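Local coordinates for extracellular solute-binding protein (Bordetella parapertussis, PDB 3PU5), which probably binds a small solute, perhaps a polyamine, outside the cytoplasmic membrane and hands it to an ABC-type importer, at residues A[8-13]-A[62-67]; A[15-20]-A[273-278]; A[50-55]-A[71-76]. All coordinates share one frame; numbering follows the deposited sequence.

Contact 1. Residues A[8-13]-A[62-67]; sequences IYVTSS and VAAFGG
Thr11 and Ala64 meet where two parallel strands, 8-12 and 62-65, run side by side with their axes 5.0 Å apart and 14° between their directions. Upstream the backbones are bridged once, at Val10 and Val62: Val62 N donates to Tyr9 O over 3.1 Å, and Thr11 N donates to Val62 O over 3.2 Å, a nearly straight bond, so the backbone of Val62 is gripped through both its N-H and its carbonyl. One step on, a side chain takes over from the main chain. From Thr11 CB, itself 3.9 Å from Ala64 O, the two branches part. CG2 comes within 3.8 Å of Val62 O. OG1, flanked by its own backbone N and carbonyl carbon (chi1 69°), reaches the other strand and accepts the N-H of Ala64 at 2.7 Å, extending the pairing where the strands diverge. The same oxygen sits in the plane of the Phe65 ring, at its edge, 3.5 Å from CD2. Beside this polar link Val10 and Val62 lie side by side and point the same way, Val10 CG2 3.7 Å from Val62 CB, while Phe258 and Ala255 of helix 252-262 pack against them. Because Val10 also bonds through its backbone to strand 36-41, strand 8-12 runs between two parallel neighbours, as in the alpha/beta lobes of periplasmic-binding-protein folds.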
ATOM      1  N   ILE A   8       8.339  22.875   9.832  1.00 14.13           N
ATOM      2  CA  ILE A   8       7.072  22.145   9.729  1.00 11.67           C
ATOM      3  C   ILE A   8       7.105  20.784  10.429  1.00 13.03           C
ATOM      4  O   ILE A   8       8.172  20.174  10.594  1.00 11.01           O
ATOM      5  CB  ILE A   8       6.567  21.977   8.253  1.00 13.51           C
ATOM      6  CG1 ILE A   8       7.556  21.165   7.401  1.00 13.45           C
ATOM      7  CG2 ILE A   8       6.255  23.327   7.627  1.00 12.91           C
ATOM      8  CD1 ILE A   8       7.012  20.800   6.002  1.00 11.78           C
ATOM      9  N   TYR A   9       5.926  20.329  10.850  1.00 11.32           N
ATOM     10  CA  TYR A   9       5.791  19.033  11.500  1.00 12.16           C
ATOM     11  C   TYR A   9       4.990  18.083  10.597  1.00 11.56           C
ATOM     12  O   TYR A   9       3.906  18.421  10.112  1.00 10.35           O
ATOM     13  CB  TYR A   9       5.167  19.182  12.899  1.00 12.43           C
ATOM     14  CG  TYR A   9       6.084  19.907  13.865  1.00 13.22           C
ATOM     15  CD1 TYR A   9       6.193  21.294  13.840  1.00 13.78           C
ATOM     16  CD2 TYR A   9       6.856  19.207  14.781  1.00 13.19           C
ATOM     17  CE1 TYR A   9       7.045  21.966  14.723  1.00 15.83           C
ATOM     18  CE2 TYR A   9       7.710  19.863  15.659  1.00 12.51           C
ATOM     19  CZ  TYR A   9       7.801  21.239  15.625  1.00 13.39           C
ATOM     20  OH  TYR A   9       8.644  21.886  16.495  1.00 14.37           O
ATOM     21  N   VAL A  10       5.561  16.911  10.351  1.00 10.90           N
ATOM     22  CA  VAL A  10       4.994  15.937   9.420  1.00  9.92           C
ATOM     23  C   VAL A  10       4.887  14.596  10.126  1.00 10.69           C
ATOM     24  O   VAL A  10       5.886  14.075  10.651  1.00  9.64           O
ATOM     25  CB  VAL A  10       5.895  15.758   8.155  1.00 11.64           C
ATOM     26  CG1 VAL A  10       5.258  14.751   7.166  1.00 10.35           C
ATOM     27  CG2 VAL A  10       6.138  17.103   7.464  1.00  8.87           C
ATOM     28  N   THR A  11       3.685  14.032  10.146  1.00  9.83           N
ATOM     29  CA  THR A  11       3.494  12.764  10.835  1.00  9.98           C
ATOM     30  C   THR A  11       4.227  11.656  10.101  1.00 11.71           C
ATOM     31  O   THR A  11       4.461  11.737   8.891  1.00  9.98           O
ATOM     32  CB  THR A  11       2.011  12.382  10.956  1.00 11.63           C
ATOM     33  OG1 THR A  11       1.489  12.055   9.662  1.00 10.68           O
ATOM     34  CG2 THR A  11       1.211  13.522  11.554  1.00 10.86           C
ATOM     35  N   SER A  12       4.589  10.626  10.849  1.00 10.73           N
ATOM     36  CA  SER A  12       5.139   9.419  10.272  1.00 12.77           C
ATOM     37  C   SER A  12       4.899   8.261  11.235  1.00 14.31           C
ATOM     38  O   SER A  12       4.297   8.440  12.303  1.00 12.75           O
ATOM     39  CB  SER A  12       6.629   9.596   9.972  1.00 13.17           C
ATOM     40  OG  SER A  12       7.063   8.629   9.038  1.00 12.42           O
ATOM     41  N   SER A  13       5.364   7.073  10.863  1.00 13.51           N
ATOM     42  CA  SER A  13       5.075   5.884  11.651  1.00 13.14           C
ATOM     43  C   SER A  13       6.227   5.550  12.590  1.00 15.84           C
ATOM     44  O   SER A  13       6.238   5.959  13.752  1.00 16.10           O
ATOM     45  CB  SER A  13       4.773   4.695  10.730  1.00 14.55           C
ATOM     46  OG  SER A  13       5.749   4.577   9.705  1.00 13.84           O
ATOM     47  N   VAL A  62       1.598  18.551   8.033  1.00 11.95           N
ATOM     48  CA  VAL A  62       1.406  17.556   6.978  1.00 10.82           C
ATOM     49  C   VAL A  62       0.928  16.253   7.590  1.00  9.95           C
ATOM     50  O   VAL A  62       1.569  15.700   8.488  1.00 10.72           O
ATOM     51  CB  VAL A  62       2.690  17.319   6.151  1.00  9.10           C
ATOM     52  CG1 VAL A  62       2.486  16.161   5.147  1.00  9.03           C
ATOM     53  CG2 VAL A  62       3.083  18.594   5.412  1.00  8.73           C
ATOM     54  N   ALA A  63      -0.227  15.793   7.123  1.00 10.26           N
ATOM     55  CA  ALA A  63      -0.782  14.531   7.568  1.00  9.41           C
ATOM     56  C   ALA A  63      -0.275  13.460   6.635  1.00 11.11           C
ATOM     57  O   ALA A  63      -0.534  13.508   5.436  1.00 10.22           O
ATOM     58  CB  ALA A  63      -2.298  14.577   7.545  1.00  8.44           C
ATOM     59  N   ALA A  64       0.464  12.502   7.179  1.00  9.32           N
ATOM     60  CA  ALA A  64       1.021  11.444   6.358  1.00 11.15           C
ATOM     61  C   ALA A  64       0.882  10.123   7.087  1.00 12.38           C
ATOM     62  O   ALA A  64       1.671   9.818   7.989  1.00 18.07           O
ATOM     63  CB  ALA A  64       2.491  11.742   6.041  1.00  9.19           C
ATOM     64  N   PHE A  65      -0.137   9.354   6.725  1.00 10.99           N
ATOM     65  CA  PHE A  65      -0.380   8.054   7.342  1.00 13.02           C
ATOM     66  C   PHE A  65      -1.435   7.231   6.593  1.00 14.00           C
ATOM     67  O   PHE A  65      -1.868   7.606   5.509  1.00 11.34           O
ATOM     68  CB  PHE A  65      -0.743   8.187   8.831  1.00 13.32           C
ATOM     69  CG  PHE A  65      -1.861   9.152   9.108  1.00 12.03           C
ATOM     70  CD1 PHE A  65      -3.185   8.782   8.905  1.00 12.78           C
ATOM     71  CD2 PHE A  65      -1.592  10.422   9.595  1.00 12.30           C
ATOM     72  CE1 PHE A  65      -4.225   9.680   9.164  1.00 13.29           C
ATOM     73  CE2 PHE A  65      -2.624  11.322   9.860  1.00 12.60           C
ATOM     74  CZ  PHE A  65      -3.941  10.949   9.642  1.00 12.12           C
ATOM     75  N   GLY A  66      -1.844   6.115   7.194  1.00 14.60           N
ATOM     76  CA  GLY A  66      -2.724   5.149   6.555  1.00 13.55           C
ATOM     77  C   GLY A  66      -4.057   5.657   6.038  1.00 14.65           C
ATOM     78  O   GLY A  66      -4.628   6.602   6.577  1.00 12.94           O
ATOM     79  N   GLY A  67      -4.563   4.984   5.008  1.00 14.56           N
ATOM     80  CA  GLY A  67      -5.778   5.384   4.325  1.00 17.65           C
ATOM     81  C   GLY A  67      -7.048   5.375   5.158  1.00 17.29           C
ATOM     82  O   GLY A  67      -7.849   6.311   5.068  1.00 16.81           O
TER

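Contact 2. Residues A[15-20]-A[273-278]; sequences GSFLEN and EAMYYG
Selenomethionine Met275, in the last turn of helix 265-275, reaches into the first turns of helix 15-33, its chain bent at both chi2 and chi3. Its SE atom lies 3.4 Å from Asn20 ND2 and close to Asn20 CB and CG, and its methyl CE goes on to the backbone of Phe17, 3.9 Å from CA. This is the compact part of the contact, and aromatic rings complete it. The side chains of Phe17 and Tyr277 cross at about a right angle: Tyr277 OH sits in the plane of the Phe17 ring, at its edge, 3.6 Å from CD2. Met275 CB lies 3.4 Å above one face of the Tyr277 ring, toward the rim, and Phe271 meets Phe17 edge-to-face. On the solvent side the touch is thinner. Exposed Ser16 brings OG no nearer than 4.1 Å to SE, and Ala274 offers just CB, 3.5 Å from Asn20 OD1. The amide of Asn20 is turned back to its own helix, ND2 giving a 2.7 Å bond to Ser16 O, which also accepts Asn20 N from the opposite face of its plane. That bond fixes the amide while SE rests against it, so ND2 has its acceptor within helix 15-33, and this helix is joined to the end of helix 265-275 and the turn after it by van der Waals packing of selenium, methyl and ring atoms.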
ATOM      1  N   GLY A  15      10.318   3.055  12.742  1.00 16.58           N
ATOM      2  CA  GLY A  15      11.226   2.112  12.123  1.00 16.62           C
ATOM      3  C   GLY A  15      11.800   2.570  10.798  1.00 15.97           C
ATOM      4  O   GLY A  15      12.057   3.750  10.583  1.00 17.11           O
ATOM      5  N   SER A  16      11.983   1.613   9.901  1.00 15.66           N
ATOM      6  CA  SER A  16      12.691   1.830   8.652  1.00 18.86           C
ATOM      7  C   SER A  16      11.959   2.811   7.732  1.00 16.16           C
ATOM      8  O   SER A  16      12.586   3.582   7.003  1.00 14.35           O
ATOM      9  CB  SER A  16      12.878   0.489   7.942  1.00 18.30           C
ATOM     10  OG  SER A  16      13.788   0.609   6.870  1.00 30.76           O
ATOM     11  N   PHE A  17      10.630   2.767   7.761  1.00 15.06           N
ATOM     12  CA  PHE A  17       9.826   3.670   6.943  1.00 14.04           C
ATOM     13  C   PHE A  17      10.169   5.102   7.322  1.00 13.42           C
ATOM     14  O   PHE A  17      10.543   5.903   6.470  1.00 13.04           O
ATOM     15  CB  PHE A  17       8.337   3.399   7.163  1.00 11.26           C
ATOM     16  CG  PHE A  17       7.420   4.246   6.310  1.00 12.74           C
ATOM     17  CD1 PHE A  17       7.002   5.495   6.750  1.00 11.57           C
ATOM     18  CD2 PHE A  17       6.953   3.780   5.083  1.00 11.86           C
ATOM     19  CE1 PHE A  17       6.152   6.269   5.986  1.00 11.36           C
ATOM     20  CE2 PHE A  17       6.087   4.550   4.310  1.00 12.17           C
ATOM     21  CZ  PHE A  17       5.697   5.801   4.761  1.00 12.42           C
ATOM     22  N   LEU A  18      10.048   5.414   8.613  1.00 12.99           N
ATOM     23  CA  LEU A  18      10.321   6.759   9.113  1.00 15.27           C
ATOM     24  C   LEU A  18      11.768   7.210   8.846  1.00 14.62           C
ATOM     25  O   LEU A  18      12.014   8.361   8.480  1.00 12.69           O
ATOM     26  CB  LEU A  18       9.986   6.855  10.612  1.00 15.04           C
ATOM     27  CG  LEU A  18       9.989   8.263  11.216  1.00 17.45           C
ATOM     28  CD1 LEU A  18       9.090   8.340  12.452  1.00 17.25           C
ATOM     29  CD2 LEU A  18      11.396   8.730  11.550  1.00 16.59           C
ATOM     30  N   GLU A  19      12.716   6.301   9.045  1.00 15.39           N
ATOM     31  CA  GLU A  19      14.123   6.607   8.814  1.00 17.13           C
ATOM     32  C   GLU A  19      14.330   6.982   7.357  1.00 14.42           C
ATOM     33  O   GLU A  19      15.128   7.870   7.030  1.00 15.06           O
ATOM     34  CB  GLU A  19      14.988   5.394   9.149  1.00 18.65           C
ATOM     35  CG  GLU A  19      14.906   4.964  10.602  1.00 24.49           C
ATOM     36  CD  GLU A  19      15.627   3.649  10.860  1.00 29.32           C
ATOM     37  OE1 GLU A  19      16.108   3.019   9.882  1.00 32.63           O
ATOM     38  OE2 GLU A  19      15.709   3.248  12.046  1.00 38.55           O
ATOM     39  N   ASN A  20      13.610   6.295   6.477  1.00 12.37           N
ATOM     40  CA  ASN A  20      13.771   6.554   5.058  1.00 12.18           C
ATOM     41  C   ASN A  20      13.045   7.794   4.573  1.00 11.40           C
ATOM     42  O   ASN A  20      13.527   8.465   3.675  1.00 11.42           O
ATOM     43  CB  ASN A  20      13.458   5.312   4.231  1.00 12.67           C
ATOM     44  CG  ASN A  20      14.614   4.330   4.243  1.00 15.70           C
ATOM     45  OD1 ASN A  20      15.586   4.507   3.512  1.00 12.99           O
ATOM     46  ND2 ASN A  20      14.530   3.313   5.095  1.00 15.17           N
ATOM     47  N   GLU A 273      13.132   3.553  -4.176  1.00 10.47           N
ATOM     48  CA  GLU A 273      14.226   2.619  -4.430  1.00 13.01           C
ATOM     49  C   GLU A 273      14.779   2.041  -3.125  1.00 12.58           C
ATOM     50  O   GLU A 273      15.130   0.860  -3.049  1.00 12.75           O
ATOM     51  CB  GLU A 273      15.347   3.320  -5.194  1.00 13.89           C
ATOM     52  CG  GLU A 273      14.984   3.685  -6.628  1.00 15.29           C
ATOM     53  CD  GLU A 273      15.508   2.693  -7.648  1.00 19.82           C
ATOM     54  OE1 GLU A 273      16.110   1.674  -7.246  1.00 21.21           O
ATOM     55  OE2 GLU A 273      15.317   2.937  -8.857  1.00 18.26           O
ATOM     56  N   ALA A 274      14.872   2.889  -2.105  1.00 12.10           N
ATOM     57  CA  ALA A 274      15.388   2.473  -0.802  1.00 12.80           C
ATOM     58  C   ALA A 274      14.443   1.479  -0.112  1.00 11.71           C
ATOM     59  O   ALA A 274      14.885   0.533   0.544  1.00 10.60           O
ATOM     60  CB  ALA A 274      15.613   3.701   0.082  1.00 13.46           C
HETATM   61  N   MSE A 275      13.140   1.697  -0.273  1.00 10.36           N
HETATM   62  CA  MSE A 275      12.132   0.885   0.408  1.00 10.97           C
HETATM   63  C   MSE A 275      11.592  -0.268  -0.434  1.00 10.89           C
HETATM   64  O   MSE A 275      10.786  -1.050   0.060  1.00 10.53           O
HETATM   65  CB  MSE A 275      10.953   1.754   0.850  1.00  9.06           C
HETATM   66  CG  MSE A 275      11.316   2.782   1.885  1.00 11.77           C
HETATM   67 SE   MSE A 275      11.803   1.939   3.587  1.00 28.13          SE
HETATM   68  CE  MSE A 275      10.079   1.108   4.043  1.00 15.88           C
ATOM     69  N   TYR A 276      12.024  -0.378  -1.690  1.00  9.21           N
ATOM     70  CA  TYR A 276      11.404  -1.325  -2.632  1.00 11.96           C
ATOM     71  C   TYR A 276       9.893  -1.084  -2.761  1.00 10.82           C
ATOM     72  O   TYR A 276       9.086  -2.022  -2.718  1.00 10.03           O
ATOM     73  CB  TYR A 276      11.679  -2.787  -2.250  1.00 13.44           C
ATOM     74  CG  TYR A 276      13.127  -3.215  -2.402  1.00 15.87           C
ATOM     75  CD1 TYR A 276      14.125  -2.640  -1.625  1.00 20.01           C
ATOM     76  CD2 TYR A 276      13.489  -4.215  -3.289  1.00 16.50           C
ATOM     77  CE1 TYR A 276      15.446  -3.032  -1.749  1.00 25.05           C
ATOM     78  CE2 TYR A 276      14.802  -4.613  -3.427  1.00 17.45           C
ATOM     79  CZ  TYR A 276      15.776  -4.021  -2.657  1.00 24.68           C
ATOM     80  OH  TYR A 276      17.088  -4.417  -2.781  1.00 28.14           O
ATOM     81  N   TYR A 277       9.530   0.187  -2.918  1.00 10.80           N
ATOM     82  CA  TYR A 277       8.155   0.599  -3.178  1.00 10.78           C
ATOM     83  C   TYR A 277       8.023   1.105  -4.609  1.00 11.90           C
ATOM     84  O   TYR A 277       9.026   1.412  -5.270  1.00  9.89           O
ATOM     85  CB  TYR A 277       7.748   1.754  -2.263  1.00  9.90           C
ATOM     86  CG  TYR A 277       7.563   1.423  -0.797  1.00 11.32           C
ATOM     87  CD1 TYR A 277       7.281   0.128  -0.369  1.00 12.54           C
ATOM     88  CD2 TYR A 277       7.639   2.423   0.159  1.00 10.42           C
ATOM     89  CE1 TYR A 277       7.098  -0.155   0.981  1.00 11.52           C
ATOM     90  CE2 TYR A 277       7.460   2.150   1.501  1.00 11.45           C
ATOM     91  CZ  TYR A 277       7.185   0.868   1.907  1.00 12.98           C
ATOM     92  OH  TYR A 277       7.003   0.624   3.251  1.00 12.21           O
ATOM     93  N   GLY A 278       6.775   1.216  -5.069  1.00  9.58           N
ATOM     94  CA  GLY A 278       6.479   1.872  -6.324  1.00 10.24           C
ATOM     95  C   GLY A 278       6.196   3.349  -6.115  1.00 10.69           C
ATOM     96  O   GLY A 278       5.501   3.717  -5.171  1.00  8.65           O
TER

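Contact 3. Residues A[50-55]-A[71-76]; sequences KILSSR and YRLIRA
Two helices flanking strand 62-65 in the chain, 44-53 before it and 67-75 after it, pack together near their C-terminal ends through Ile51, Leu52 and Leu73. Leu73 meets both residues of the first helix. Its CD1 lies 3.6 Å from Ile51 CG2 and 3.7 Å from Ile51 CD1, the two side chains crossing at about a right angle, while its other methyl, CD2, lies 3.8 Å from Leu52 CG. The methyls of Leu52 part near the end of the second helix. CD2 touches Ala76 CB at 3.8 Å, where the helix has just ended, and CD1 lies 3.7 Å from Arg72 NH2, with NE close by. The Arg72 chain bends at chi3 (68°) and crosses Leu52 at about a right angle; the guanidinium borders the leucine methyl and makes its salt bridge through NH1 to Asp69 in its own helix. The contact across the helices is therefore apolar in its buried part, with a charged group at its margin. Inward, Ile51 and Leu73 both rest on Phe65 of strand 62-65, and Ile51 also on Ala63, so the helix pair lies against that strand; Arg72 also touches Ala48 and Leu49 of helix 44-53.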
ATOM      1  N   LYS A  50      -5.611  13.019  16.953  1.00 15.38           N
ATOM      2  CA  LYS A  50      -4.965  14.244  17.404  1.00 19.01           C
ATOM      3  C   LYS A  50      -5.293  15.401  16.474  1.00 18.49           C
ATOM      4  O   LYS A  50      -5.595  16.498  16.931  1.00 17.33           O
ATOM      5  CB  LYS A  50      -3.457  14.069  17.514  1.00 17.53           C
ATOM      6  CG  LYS A  50      -2.758  15.294  18.075  1.00 23.06           C
ATOM      7  CD  LYS A  50      -1.486  14.890  18.795  1.00 26.45           C
ATOM      8  CE  LYS A  50      -0.733  16.091  19.340  1.00 24.29           C
ATOM      9  NZ  LYS A  50       0.510  15.615  19.992  1.00 26.49           N
ATOM     10  N   ILE A  51      -5.248  15.147  15.169  1.00 16.62           N
ATOM     11  CA  ILE A  51      -5.600  16.174  14.196  1.00 17.53           C
ATOM     12  C   ILE A  51      -7.088  16.492  14.262  1.00 16.59           C
ATOM     13  O   ILE A  51      -7.488  17.648  14.192  1.00 16.09           O
ATOM     14  CB  ILE A  51      -5.239  15.763  12.761  1.00 16.40           C
ATOM     15  CG1 ILE A  51      -3.717  15.715  12.582  1.00 14.57           C
ATOM     16  CG2 ILE A  51      -5.862  16.740  11.776  1.00 14.36           C
ATOM     17  CD1 ILE A  51      -3.274  14.851  11.405  1.00 14.24           C
ATOM     18  N   LEU A  52      -7.903  15.454  14.396  1.00 17.88           N
ATOM     19  CA  LEU A  52      -9.339  15.630  14.565  1.00 20.74           C
ATOM     20  C   LEU A  52      -9.659  16.531  15.754  1.00 21.41           C
ATOM     21  O   LEU A  52     -10.494  17.437  15.661  1.00 19.63           O
ATOM     22  CB  LEU A  52      -9.996  14.270  14.792  1.00 19.92           C
ATOM     23  CG  LEU A  52     -10.841  13.744  13.644  1.00 27.26           C
ATOM     24  CD1 LEU A  52     -10.994  12.228  13.758  1.00 27.49           C
ATOM     25  CD2 LEU A  52     -12.192  14.451  13.659  1.00 25.64           C
ATOM     26  N   SER A  53      -8.989  16.263  16.872  1.00 22.17           N
ATOM     27  CA  SER A  53      -9.287  16.910  18.151  1.00 21.47           C
ATOM     28  C   SER A  53      -8.783  18.336  18.216  1.00 24.44           C
ATOM     29  O   SER A  53      -9.168  19.101  19.102  1.00 25.92           O
ATOM     30  CB  SER A  53      -8.630  16.134  19.289  1.00 21.10           C
ATOM     31  OG  SER A  53      -8.991  14.769  19.252  1.00 29.74           O
ATOM     32  N   SER A  54      -7.907  18.694  17.290  1.00 22.36           N
ATOM     33  CA  SER A  54      -7.193  19.956  17.404  1.00 25.86           C
ATOM     34  C   SER A  54      -8.114  21.169  17.384  1.00 26.38           C
ATOM     35  O   SER A  54      -9.132  21.195  16.685  1.00 27.04           O
ATOM     36  CB  SER A  54      -6.138  20.087  16.312  1.00 24.03           C
ATOM     37  OG  SER A  54      -5.466  21.328  16.424  1.00 26.82           O
ATOM     38  N   ARG A  55      -7.737  22.168  18.171  1.00 26.62           N
ATOM     39  CA  ARG A  55      -8.403  23.456  18.168  1.00 31.02           C
ATOM     40  C   ARG A  55      -7.335  24.536  18.034  1.00 32.10           C
ATOM     41  O   ARG A  55      -6.270  24.447  18.654  1.00 32.33           O
ATOM     42  CB  ARG A  55      -9.201  23.643  19.460  1.00 31.81           C
ATOM     43  N   TYR A  71      -9.076   8.732   5.884  1.00 14.32           N
ATOM     44  CA  TYR A  71     -10.441   8.911   5.417  1.00 16.08           C
ATOM     45  C   TYR A  71     -11.280   9.585   6.502  1.00 15.79           C
ATOM     46  O   TYR A  71     -12.247  10.261   6.204  1.00 18.04           O
ATOM     47  CB  TYR A  71     -11.064   7.581   4.989  1.00 18.83           C
ATOM     48  CG  TYR A  71     -12.163   7.751   3.958  1.00 20.04           C
ATOM     49  CD1 TYR A  71     -13.508   7.679   4.320  1.00 24.57           C
ATOM     50  CD2 TYR A  71     -11.855   8.000   2.625  1.00 21.60           C
ATOM     51  CE1 TYR A  71     -14.517   7.842   3.377  1.00 20.41           C
ATOM     52  CE2 TYR A  71     -12.852   8.165   1.677  1.00 27.09           C
ATOM     53  CZ  TYR A  71     -14.182   8.086   2.061  1.00 29.82           C
ATOM     54  OH  TYR A  71     -15.179   8.252   1.117  1.00 36.44           O
ATOM     55  N   ARG A  72     -10.891   9.416   7.763  1.00 16.90           N
ATOM     56  CA  ARG A  72     -11.578  10.100   8.860  1.00 18.77           C
ATOM     57  C   ARG A  72     -11.445  11.618   8.719  1.00 17.10           C
ATOM     58  O   ARG A  72     -12.412  12.366   8.904  1.00 17.61           O
ATOM     59  CB  ARG A  72     -11.015   9.655  10.219  1.00 20.12           C
ATOM     60  CG  ARG A  72     -11.237   8.194  10.547  1.00 20.01           C
ATOM     61  CD  ARG A  72     -10.352   7.750  11.712  1.00 22.34           C
ATOM     62  NE  ARG A  72     -10.736   8.378  12.973  1.00 21.85           N
ATOM     63  CZ  ARG A  72     -10.069   8.231  14.113  1.00 25.90           C
ATOM     64  NH1 ARG A  72      -8.976   7.477  14.152  1.00 23.21           N
ATOM     65  NH2 ARG A  72     -10.493   8.833  15.220  1.00 25.20           N
ATOM     66  N   LEU A  73     -10.235  12.060   8.401  1.00 14.02           N
ATOM     67  CA  LEU A  73      -9.933  13.475   8.282  1.00 15.14           C
ATOM     68  C   LEU A  73     -10.582  14.065   7.042  1.00 14.64           C
ATOM     69  O   LEU A  73     -10.936  15.240   7.013  1.00 16.42           O
ATOM     70  CB  LEU A  73      -8.427  13.680   8.211  1.00 14.21           C
ATOM     71  CG  LEU A  73      -7.727  13.387   9.523  1.00 15.27           C
ATOM     72  CD1 LEU A  73      -6.343  14.011   9.503  1.00 14.36           C
ATOM     73  CD2 LEU A  73      -8.562  13.963  10.640  1.00 16.46           C
ATOM     74  N   ILE A  74     -10.716  13.243   6.012  1.00 16.11           N
ATOM     75  CA  ILE A  74     -11.456  13.637   4.819  1.00 17.99           C
ATOM     76  C   ILE A  74     -12.908  13.924   5.165  1.00 18.45           C
ATOM     77  O   ILE A  74     -13.453  14.958   4.785  1.00 19.89           O
ATOM     78  CB  ILE A  74     -11.431  12.533   3.759  1.00 20.14           C
ATOM     79  CG1 ILE A  74     -10.088  12.538   3.042  1.00 17.76           C
ATOM     80  CG2 ILE A  74     -12.541  12.756   2.732  1.00 21.01           C
ATOM     81  CD1 ILE A  74      -9.882  13.783   2.223  1.00 17.46           C
ATOM     82  N   ARG A  75     -13.526  12.992   5.882  1.00 17.67           N
ATOM     83  CA  ARG A  75     -14.924  13.107   6.271  1.00 21.50           C
ATOM     84  C   ARG A  75     -15.169  14.293   7.207  1.00 21.57           C
ATOM     85  O   ARG A  75     -16.262  14.860   7.222  1.00 19.07           O
ATOM     86  CB  ARG A  75     -15.393  11.810   6.936  1.00 23.12           C
ATOM     87  CG  ARG A  75     -15.383  10.608   6.003  1.00 27.17           C
ATOM     88  CD  ARG A  75     -16.292  10.838   4.811  1.00 33.36           C
ATOM     89  NE  ARG A  75     -17.673  11.075   5.229  1.00 39.83           N
ATOM     90  CZ  ARG A  75     -18.706  11.157   4.394  1.00 47.16           C
ATOM     91  NH1 ARG A  75     -18.519  11.014   3.083  1.00 48.70           N
ATOM     92  NH2 ARG A  75     -19.928  11.376   4.872  1.00 43.58           N
ATOM     93  N   ALA A  76     -14.151  14.664   7.984  1.00 18.62           N
ATOM     94  CA  ALA A  76     -14.277  15.763   8.940  1.00 15.15           C
ATOM     95  C   ALA A  76     -13.713  17.099   8.429  1.00 15.87           C
ATOM     96  O   ALA A  76     -13.587  18.051   9.196  1.00 15.59           O
ATOM     97  CB  ALA A  76     -13.637  15.384  10.268  1.00 16.25           C
TER

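In the fold
Contacts 1 and 3, with centres about 13 Å apart, meet at strand 62-65, which pairs with strand 7-12 in contact 1 and carries the helix pair of contact 3. The centres of contacts 1 and 2 are about 15 Å apart, and the two are joined through Ser12, which packs on Phe17 and Leu18 where strand 7-12 leads into helix 15-33. Contacts 2 and 3 do not touch, their nearest atoms about 14 Å apart. In chain order the segments run 8-13, 15-20, 50-55, 62-67, 71-76 and 273-278. Five thus come from the first 76 residues and 273-278 returns from far along the chain, consistent with a lobe of a solute-binding protein completed by a late part of the chain.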